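Local coordinates for uncharacterized protein (PDB 3K4I), which is of unknown function but belongs to the RraA-like family and assembles as a trimer with bound magnesium ions, at residues C[42-47]-C[115-120]; C[56-61]-C[75-80]; C[98-103]-C[126-131]. All coordinates share one frame; numbering follows the deposited sequence. Where two conformers were deposited one is given.

Contact 1 of 3, residues C[42-47]-C[115-120]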
loop_
_atom_site.group_PDB
_atom_site.type_symbol
_atom_site.label_atom_id
_atom_site.label_comp_id
_atom_site.label_asym_id
_atom_site.label_seq_id
_atom_site.Cartn_x
_atom_site.Cartn_y
_atom_site.Cartn_z
ATOM N N PRO C 42 11.053 0.235 -10.083
ATOM C CA PRO C 42 10.077 -0.687 -9.462
ATOM C C PRO C 42 10.135 -0.591 -7.937
ATOM O O PRO C 42 11.194 -0.363 -7.393
ATOM C CB PRO C 42 10.516 -2.070 -9.954
ATOM C CG PRO C 42 11.968 -1.905 -10.284
ATOM C CD PRO C 42 12.201 -0.469 -10.678
ATOM N N GLY C 43 8.984 -0.709 -7.288
ATOM C CA GLY C 43 8.949 -0.627 -5.843
ATOM C C GLY C 43 8.841 0.763 -5.261
ATOM O O GLY C 43 8.604 0.888 -4.077
ATOM N N ILE C 44 8.994 1.811 -6.084
ATOM C CA ILE C 44 8.852 3.180 -5.581
ATOM C C ILE C 44 7.400 3.653 -5.816
ATOM O O ILE C 44 7.041 4.094 -6.910
ATOM C CB ILE C 44 9.929 4.169 -6.134
ATOM C CG1 ILE C 44 11.345 3.676 -5.793
ATOM C CG2 ILE C 44 9.718 5.597 -5.521
ATOM C CD1 ILE C 44 12.485 4.626 -6.100
ATOM N N ALA C 45 6.582 3.511 -4.786
ATOM C CA ALA C 45 5.146 3.593 -4.899
ATOM C C ALA C 45 4.614 4.982 -4.563
ATOM O O ALA C 45 5.117 5.655 -3.672
ATOM C CB ALA C 45 4.483 2.531 -4.005
ATOM N N SER C 46 3.561 5.389 -5.257
ATOM C CA SER C 46 2.806 6.539 -4.808
ATOM C C SER C 46 2.279 6.334 -3.366
ATOM O O SER C 46 1.607 5.335 -3.066
ATOM C CB SER C 46 1.647 6.804 -5.767
ATOM O OG SER C 46 0.869 7.854 -5.236
ATOM N N GLN C 47 2.591 7.305 -2.494
ATOM C CA GLN C 47 2.136 7.284 -1.102
ATOM C C GLN C 47 0.944 8.184 -0.821
ATOM O O GLN C 47 0.371 8.146 0.265
ATOM C CB GLN C 47 3.289 7.636 -0.148
ATOM C CG GLN C 47 4.488 6.662 -0.209
ATOM C CD GLN C 47 4.133 5.226 0.146
ATOM O OE1 GLN C 47 3.204 4.963 0.929
ATOM N NE2 GLN C 47 4.846 4.287 -0.447
ATOM N N GLY C 115 7.680 17.406 -6.259
ATOM C CA GLY C 115 7.476 16.088 -5.685
ATOM C C GLY C 115 8.801 15.494 -5.224
ATOM O O GLY C 115 9.891 16.037 -5.495
ATOM N N THR C 116 8.702 14.371 -4.545
ATOM C CA THR C 116 9.877 13.692 -4.017
ATOM C C THR C 116 9.741 12.215 -4.292
ATOM O O THR C 116 8.700 11.617 -3.990
ATOM C CB THR C 116 10.049 13.941 -2.503
ATOM O OG1 THR C 116 10.278 15.335 -2.315
ATOM C CG2 THR C 116 11.278 13.231 -1.991
ATOM N N VAL C 117 10.804 11.651 -4.857
ATOM C CA VAL C 117 10.881 10.230 -5.206
ATOM C C VAL C 117 11.977 9.662 -4.310
ATOM O O VAL C 117 13.088 10.198 -4.329
ATOM C CB VAL C 117 11.295 10.087 -6.675
ATOM C CG1 VAL C 117 11.529 8.643 -7.027
ATOM C CG2 VAL C 117 10.235 10.683 -7.570
ATOM N N ILE C 118 11.702 8.568 -3.585
ATOM C CA ILE C 118 12.660 8.029 -2.606
ATOM C C ILE C 118 12.948 6.547 -2.765
ATOM O O ILE C 118 12.041 5.712 -2.678
ATOM C CB ILE C 118 12.214 8.283 -1.141
ATOM C CG1 ILE C 118 11.839 9.750 -0.939
ATOM C CG2 ILE C 118 13.328 7.922 -0.179
ATOM C CD1 ILE C 118 11.236 10.040 0.420
ATOM N N ASP C 119 14.232 6.256 -2.976
ATOM C CA ASP C 119 14.751 4.887 -2.927
ATOM C C ASP C 119 15.058 4.668 -1.442
ATOM O O ASP C 119 16.197 4.762 -1.005
ATOM C CB ASP C 119 15.987 4.777 -3.834
ATOM C CG ASP C 119 16.784 3.486 -3.625
ATOM O OD1 ASP C 119 16.170 2.456 -3.372
ATOM O OD2 ASP C 119 18.030 3.551 -3.725
ATOM N N GLY C 120 14.007 4.371 -0.683
ATOM C CA GLY C 120 14.027 4.477 0.753
ATOM C C GLY C 120 12.628 4.807 1.231
ATOM O O GLY C 120 11.654 4.623 0.500
#
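In the hydrophobic core of this RraA-like fold, Ile44 reaches from the approach to the short strand 45-46 to the C-terminal part of strand 115-119, where it meets Val117, Ile118 and Asp119. The two strands are not hydrogen-bonded to each other; both pair with strand 135-137, which lies between them, so that Ile44 crosses to a strand two places away. Both of its branches reach the carbonyl of Ile118, while CG2 alone also meets Val117. CG2 of Ile44, anti to its own backbone N, packs on CG1 of Val117 at 3.9 Å, the two side chains crossing at roughly a right angle. The longer branch, CG1 with CD1, stands beside the backbone N (chi1 -58°) and runs out fully extended (chi2 -172°) to the backbone at Ile118 and Asp119. There CD1 of Ile44 rests 3.6 Å from the carbonyl O of Ile118 and 3.9 Å from CA of Asp119. CG1, CG2 and CD1 of Ile44 all lie close to that carbonyl, with CG2 of Ile44 at 3.7 Å from O of Ile118. CD1 of Ile44 also comes to 4.2 Å from CB of Asp119, touching the apolar base of a residue whose carboxylate is engaged in another direction: OD2 is hydrogen-bonded to Ser90 and OD1 forms a salt bridge with Arg138. Asp119 is also the centre of an inverse gamma turn, which bends the chain there. With Phe136, Ile160 and Cys178 packed around it, one isoleucine thus links next-but-one strands of the central sheet in the RraA-like fold.

Contact 2 of 3, residues C[56-61]-C[75-80]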
loop_
_atom_site.group_PDB
_atom_site.type_symbol
_atom_site.label_atom_id
_atom_site.label_comp_id
_atom_site.label_asym_id
_atom_site.label_seq_id
_atom_site.Cartn_x
_atom_site.Cartn_y
_atom_site.Cartn_z
ATOM N N ILE C 56 12.090 18.337 -13.003
ATOM C CA ILE C 56 13.477 18.046 -13.323
ATOM C C ILE C 56 14.138 17.428 -12.117
ATOM O O ILE C 56 14.049 17.981 -11.033
ATOM C CB ILE C 56 14.191 19.380 -13.671
ATOM C CG1 ILE C 56 13.439 20.084 -14.807
ATOM C CG2 ILE C 56 15.650 19.143 -13.974
ATOM C CD1 ILE C 56 13.301 19.249 -16.142
ATOM N N ALA C 57 14.822 16.304 -12.314
ATOM C CA ALA C 57 15.449 15.599 -11.213
ATOM C C ALA C 57 16.520 16.460 -10.558
ATOM O O ALA C 57 17.402 16.973 -11.247
ATOM C CB ALA C 57 16.083 14.289 -11.713
ATOM N N PHE C 58 16.459 16.563 -9.229
ATOM C CA PHE C 58 17.520 17.097 -8.427
ATOM C C PHE C 58 17.873 15.921 -7.518
ATOM O O PHE C 58 17.010 15.462 -6.756
ATOM C CB PHE C 58 17.009 18.264 -7.577
ATOM C CG PHE C 58 18.039 18.826 -6.650
ATOM C CD1 PHE C 58 18.719 19.994 -7.005
ATOM C CD2 PHE C 58 18.378 18.166 -5.455
ATOM C CE1 PHE C 58 19.682 20.543 -6.187
ATOM C CE2 PHE C 58 19.377 18.693 -4.614
ATOM C CZ PHE C 58 20.015 19.906 -4.981
ATOM N N THR C 59 19.086 15.415 -7.669
ATOM C CA THR C 59 19.464 14.137 -7.047
ATOM C C THR C 59 20.117 14.310 -5.682
ATOM O O THR C 59 20.856 15.276 -5.427
ATOM C CB THR C 59 20.394 13.330 -7.960
ATOM O OG1 THR C 59 21.520 14.133 -8.351
ATOM C CG2 THR C 59 19.669 12.878 -9.223
ATOM N N VAL C 60 19.848 13.363 -4.796
ATOM C CA VAL C 60 20.403 13.399 -3.440
ATOM C C VAL C 60 20.873 11.981 -3.157
ATOM O O VAL C 60 20.085 11.036 -3.295
ATOM C CB VAL C 60 19.291 13.753 -2.420
ATOM C CG1 VAL C 60 19.887 13.867 -1.013
ATOM C CG2 VAL C 60 18.567 15.052 -2.836
ATOM N N GLN C 61 22.143 11.827 -2.768
ATOM C CA GLN C 61 22.724 10.521 -2.434
ATOM C C GLN C 61 23.161 10.485 -0.967
ATOM O O GLN C 61 23.909 11.371 -0.527
ATOM C CB GLN C 61 23.931 10.242 -3.335
ATOM C CG GLN C 61 24.671 8.927 -2.977
ATOM C CD GLN C 61 23.799 7.733 -3.286
ATOM O OE1 GLN C 61 23.427 6.938 -2.377
ATOM N NE2 GLN C 61 23.410 7.614 -4.537
ATOM N N ALA C 75 18.318 17.325 5.676
ATOM C CA ALA C 75 17.349 18.229 5.044
ATOM C C ALA C 75 18.031 19.478 4.483
ATOM O O ALA C 75 17.586 20.029 3.487
ATOM C CB ALA C 75 16.261 18.618 6.030
ATOM N N ASN C 76 19.123 19.896 5.128
ATOM C CA ASN C 76 19.876 21.110 4.763
ATOM C C ASN C 76 20.075 21.416 3.262
ATOM O O ASN C 76 20.031 22.596 2.869
ATOM C CB ASN C 76 21.223 21.142 5.490
ATOM C CG ASN C 76 22.002 19.870 5.317
ATOM O OD1 ASN C 76 22.294 19.462 4.197
ATOM N ND2 ASN C 76 22.343 19.226 6.429
ATOM N N TYR C 77 20.251 20.379 2.431
ATOM C CA TYR C 77 20.432 20.563 0.984
ATOM C C TYR C 77 19.258 21.248 0.305
ATOM O O TYR C 77 19.390 21.695 -0.831
ATOM C CB TYR C 77 20.618 19.229 0.258
ATOM C CG TYR C 77 19.357 18.346 0.191
ATOM C CD1 TYR C 77 19.112 17.364 1.151
ATOM C CD2 TYR C 77 18.412 18.499 -0.843
ATOM C CE1 TYR C 77 17.957 16.557 1.098
ATOM C CE2 TYR C 77 17.264 17.709 -0.899
ATOM C CZ TYR C 77 17.041 16.733 0.064
ATOM O OH TYR C 77 15.903 15.944 0.001
ATOM N N ILE C 78 18.102 21.236 0.959
ATOM C CA ILE C 78 16.872 21.610 0.271
ATOM C C ILE C 78 16.861 23.075 -0.143
ATOM O O ILE C 78 16.204 23.421 -1.127
ATOM C CB ILE C 78 15.602 21.234 1.072
ATOM C CG1 ILE C 78 14.433 21.005 0.098
ATOM C CG2 ILE C 78 15.395 22.180 2.255
ATOM C CD1 ILE C 78 13.231 20.292 0.648
ATOM N N ASP C 79 17.577 23.935 0.590
ATOM C CA ASP C 79 17.707 25.349 0.160
ATOM C C ASP C 79 18.311 25.523 -1.236
ATOM O O ASP C 79 18.192 26.596 -1.832
ATOM C CB ASP C 79 18.570 26.135 1.161
ATOM C CG ASP C 79 17.806 26.525 2.411
ATOM O OD1 ASP C 79 16.596 26.826 2.303
ATOM O OD2 ASP C 79 18.430 26.563 3.501
ATOM N N GLN C 80 18.991 24.496 -1.728
ATOM C CA GLN C 80 19.669 24.528 -3.025
ATOM C C GLN C 80 18.770 24.147 -4.212
ATOM O O GLN C 80 19.157 24.352 -5.359
ATOM C CB GLN C 80 20.869 23.562 -2.999
ATOM C CG GLN C 80 21.800 23.745 -1.821
ATOM C CD GLN C 80 23.201 23.211 -2.098
ATOM O OE1 GLN C 80 24.200 23.778 -1.615
ATOM N NE2 GLN C 80 23.298 22.171 -2.918
#
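Apolar packing carries the meeting of Val60 and Phe58, on strand 53-63, with Tyr77, on the 3-10 segment 76-80. Val60 lies across one face of the Tyr77 ring at about a right angle. Its CG2 makes a CH-pi contact, 3.9 Å from the ring centroid of Tyr77 and 26° off the ring normal, displaced toward the rim so that the nearest ring atom, CE2 of Tyr77, is 3.5 Å from CG2 of Val60. The second methyl, CG1 of Val60, lies over the same face, 3.9 Å from CE1 of Tyr77, and both methyls therefore cover it. The opposite face of Tyr77 is occupied by its own segment, with Ala75 O and Ile78 CB above it.

Phe58 and Tyr77 slide past each other in opposite directions, meeting obliquely where CE2 of Phe58 lies 3.9 Å from CD2 of Tyr77. With CG anti to the backbone N (chi1 177°), the Phe58 ring reaches the 3-10 segment.

A polar backbone atom touches the same phenyl ring: O of Gln80 is 3.9 Å from CE1 of Phe58. Within the turn, a backbone hydrogen bond from Gln80 N to Tyr77 O spans 3.0 Å.

Strand 85-90 adds Ile87 and Ser89 against both Val60 and Tyr77, strand 150-154 supplies Leu151 to Val60 and Val154 to Phe58, and helix 102-110 brings Met104 to Tyr77.

Contact 3 of 3, residues C[98-103]-C[126-131]. With MG (magnesium ion), chain H.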
loop_
_atom_site.group_PDB
_atom_site.type_symbol
_atom_site.label_atom_id
_atom_site.label_comp_id
_atom_site.label_asym_id
_atom_site.label_seq_id
_atom_site.Cartn_x
_atom_site.Cartn_y
_atom_site.Cartn_z
ATOM N N THR C 98 14.264 7.365 7.711
ATOM C CA THR C 98 13.536 8.156 6.701
ATOM C C THR C 98 14.350 9.361 6.241
ATOM O O THR C 98 15.182 9.894 6.990
ATOM C CB THR C 98 12.196 8.626 7.258
ATOM O OG1 THR C 98 12.423 9.372 8.456
ATOM C CG2 THR C 98 11.308 7.423 7.577
ATOM N N VAL C 99 14.124 9.778 5.000
ATOM C CA VAL C 99 14.865 10.888 4.419
ATOM C C VAL C 99 13.898 11.931 3.847
ATOM O O VAL C 99 14.252 12.673 2.924
ATOM C CB VAL C 99 15.919 10.447 3.354
ATOM C CG1 VAL C 99 17.085 9.659 4.000
ATOM C CG2 VAL C 99 15.296 9.665 2.231
ATOM N N TRP C 100 12.697 11.994 4.418
ATOM C CA TRP C 100 11.712 13.061 4.058
ATOM C C TRP C 100 10.680 13.128 5.180
ATOM O O TRP C 100 10.278 12.088 5.715
ATOM C CB TRP C 100 11.001 12.734 2.763
ATOM C CG TRP C 100 10.208 13.908 2.223
ATOM C CD1 TRP C 100 8.878 14.150 2.391
ATOM C CD2 TRP C 100 10.733 14.993 1.459
ATOM N NE1 TRP C 100 8.522 15.343 1.750
ATOM C CE2 TRP C 100 9.645 15.872 1.175
ATOM C CE3 TRP C 100 12.018 15.299 0.964
ATOM C CZ2 TRP C 100 9.809 17.065 0.445
ATOM C CZ3 TRP C 100 12.198 16.488 0.256
ATOM C CH2 TRP C 100 11.076 17.355 -0.019
ATOM N N GLY C 101 10.261 14.332 5.554
ATOM C CA GLY C 101 9.232 14.464 6.587
ATOM C C GLY C 101 8.538 15.809 6.469
ATOM O O GLY C 101 8.578 16.416 5.396
ATOM N N ASP C 102 7.939 16.259 7.563
ATOM C CA ASP C 102 7.052 17.438 7.536
ATOM C C ASP C 102 7.731 18.741 7.152
ATOM O O ASP C 102 7.189 19.506 6.326
ATOM C CB ASP C 102 6.240 17.592 8.839
ATOM C CG ASP C 102 7.097 17.619 10.120
ATOM O OD1 ASP C 102 8.352 17.724 10.111
ATOM O OD2 ASP C 102 6.460 17.542 11.198
ATOM N N ILE C 103 8.888 19.014 7.762
ATOM C CA ILE C 103 9.637 20.242 7.477
ATOM C C ILE C 103 9.938 20.353 5.981
ATOM O O ILE C 103 9.623 21.382 5.338
ATOM C CB ILE C 103 10.907 20.333 8.332
ATOM C CG1 ILE C 103 10.554 20.568 9.814
ATOM C CG2 ILE C 103 11.815 21.453 7.862
ATOM C CD1 ILE C 103 11.773 20.432 10.759
ATOM N N ASP C 126 1.090 11.605 7.347
ATOM C CA ASP C 126 -0.165 12.322 7.525
ATOM C C ASP C 126 -0.099 13.768 7.041
ATOM O O ASP C 126 -1.061 14.261 6.445
ATOM C CB ASP C 126 -0.656 12.199 8.974
ATOM C CG ASP C 126 -1.136 10.785 9.303
ATOM O OD1 ASP C 126 -1.963 10.218 8.546
ATOM O OD2 ASP C 126 -0.671 10.223 10.311
ATOM N N THR C 127 1.032 14.425 7.296
ATOM C CA THR C 127 1.292 15.798 6.832
ATOM C C THR C 127 1.378 15.833 5.308
ATOM O O THR C 127 0.794 16.705 4.637
ATOM C CB THR C 127 2.587 16.355 7.465
ATOM O OG1 THR C 127 2.382 16.510 8.868
ATOM C CG2 THR C 127 2.961 17.712 6.854
ATOM N N VAL C 128 2.097 14.866 4.765
ATOM C CA VAL C 128 2.274 14.750 3.325
ATOM C C VAL C 128 0.914 14.585 2.632
ATOM O O VAL C 128 0.623 15.268 1.623
ATOM C CB VAL C 128 3.199 13.576 2.982
ATOM C CG1 VAL C 128 3.315 13.424 1.509
ATOM C CG2 VAL C 128 4.606 13.815 3.571
ATOM N N ILE C 129 0.079 13.708 3.183
ATOM C CA ILE C 129 -1.288 13.525 2.693
ATOM C C ILE C 129 -2.112 14.804 2.850
ATOM O O ILE C 129 -2.794 15.221 1.908
ATOM C CB ILE C 129 -2.027 12.330 3.375
ATOM C CG1 ILE C 129 -1.313 11.009 3.057
ATOM C CG2 ILE C 129 -3.487 12.237 2.897
ATOM C CD1 ILE C 129 -1.838 9.817 3.879
ATOM N N ASN C 130 -2.038 15.419 4.033
ATOM C CA ASN C 130 -2.819 16.624 4.315
ATOM C C ASN C 130 -2.456 17.761 3.372
ATOM O O ASN C 130 -3.329 18.547 2.973
ATOM C CB ASN C 130 -2.642 17.074 5.764
ATOM C CG ASN C 130 -3.575 18.205 6.127
ATOM O OD1 ASN C 130 -4.791 18.081 5.976
ATOM N ND2 ASN C 130 -3.015 19.317 6.589
ATOM N N CYS C 131 -1.176 17.820 3.012
ATOM C CA CYS C 131 -0.621 18.817 2.091
ATOM C C CYS C 131 -0.816 18.449 0.626
ATOM O O CYS C 131 -0.476 19.244 -0.256
ATOM C CB CYS C 131 0.873 19.007 2.340
ATOM S SG CYS C 131 1.208 19.906 3.866
HETATM MG MG MG H . 6.950 16.776 13.044
HETATM O O HOH W 1 8.355 15.572 12.267
HETATM O O HOH W 2 5.521 15.350 12.733
HETATM O O HOH W 3 7.172 15.939 14.847
HETATM O O HOH W 4 5.615 17.987 13.991
#
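Van der Waals contact between Asp102 and Thr127 joins the start of helix 102-110 to helix 125-130. The methyl CG2 of Thr127, anti to its backbone N, presses on CB of Asp102 at 3.8 Å, and OG1 of Thr127 lies 4.0 Å from the same CB. At the next residue, CG2 of Val128 comes to the edge of the Trp100 indole, near the ring plane, 4.4 Å from CD1.

Strand 115-119 follows helix 102-110 and precedes helix 125-130 in the chain, an alternation of helix and strand within this RraA-like fold. Gly101 holds the N-cap position of helix 102-110.

Metal coordination engages the far end of Asp102. Its OD2 binds the magnesium ion at 2.1 Å, and the ion also takes waters 1 to 4 and Glu200 of the third subunit, which places the site at a subunit interface. With chi1 at 54°, the carboxylate lies between its backbone N and carbonyl carbon, turned back over the helix start.

Two hydrogen bonds hold that start: a weak one from Ile103 N to OD1 of Asp102, 2.7 Å long with an angle of 127°, and one from the backbone N of Asp102 to OD2 of Asp124.

All three contacts are buried, though contact 2 has the exposed Gln80 at its margin. The centre of contact 1 lies about 8 Å from the centre of the chain, those of contacts 2 and 3 about 14 and 17 Å. Contacts 2 and 3 touch the third subunit, while segment 42-47 meets the second. Contacts 1 and 2 reach the same sheet through different strands and do not touch each other. Contact 3 borders both: Trp100 packs on Thr116 and Ile118 of contact 1 and on Tyr77 and Ile78 of contact 2. Chemistry follows place: aliphatic packing dominates contact 1 and aromatic packing contact 2, while the outermost combines a sparse apolar touch with a magnesium ion shared between subunits.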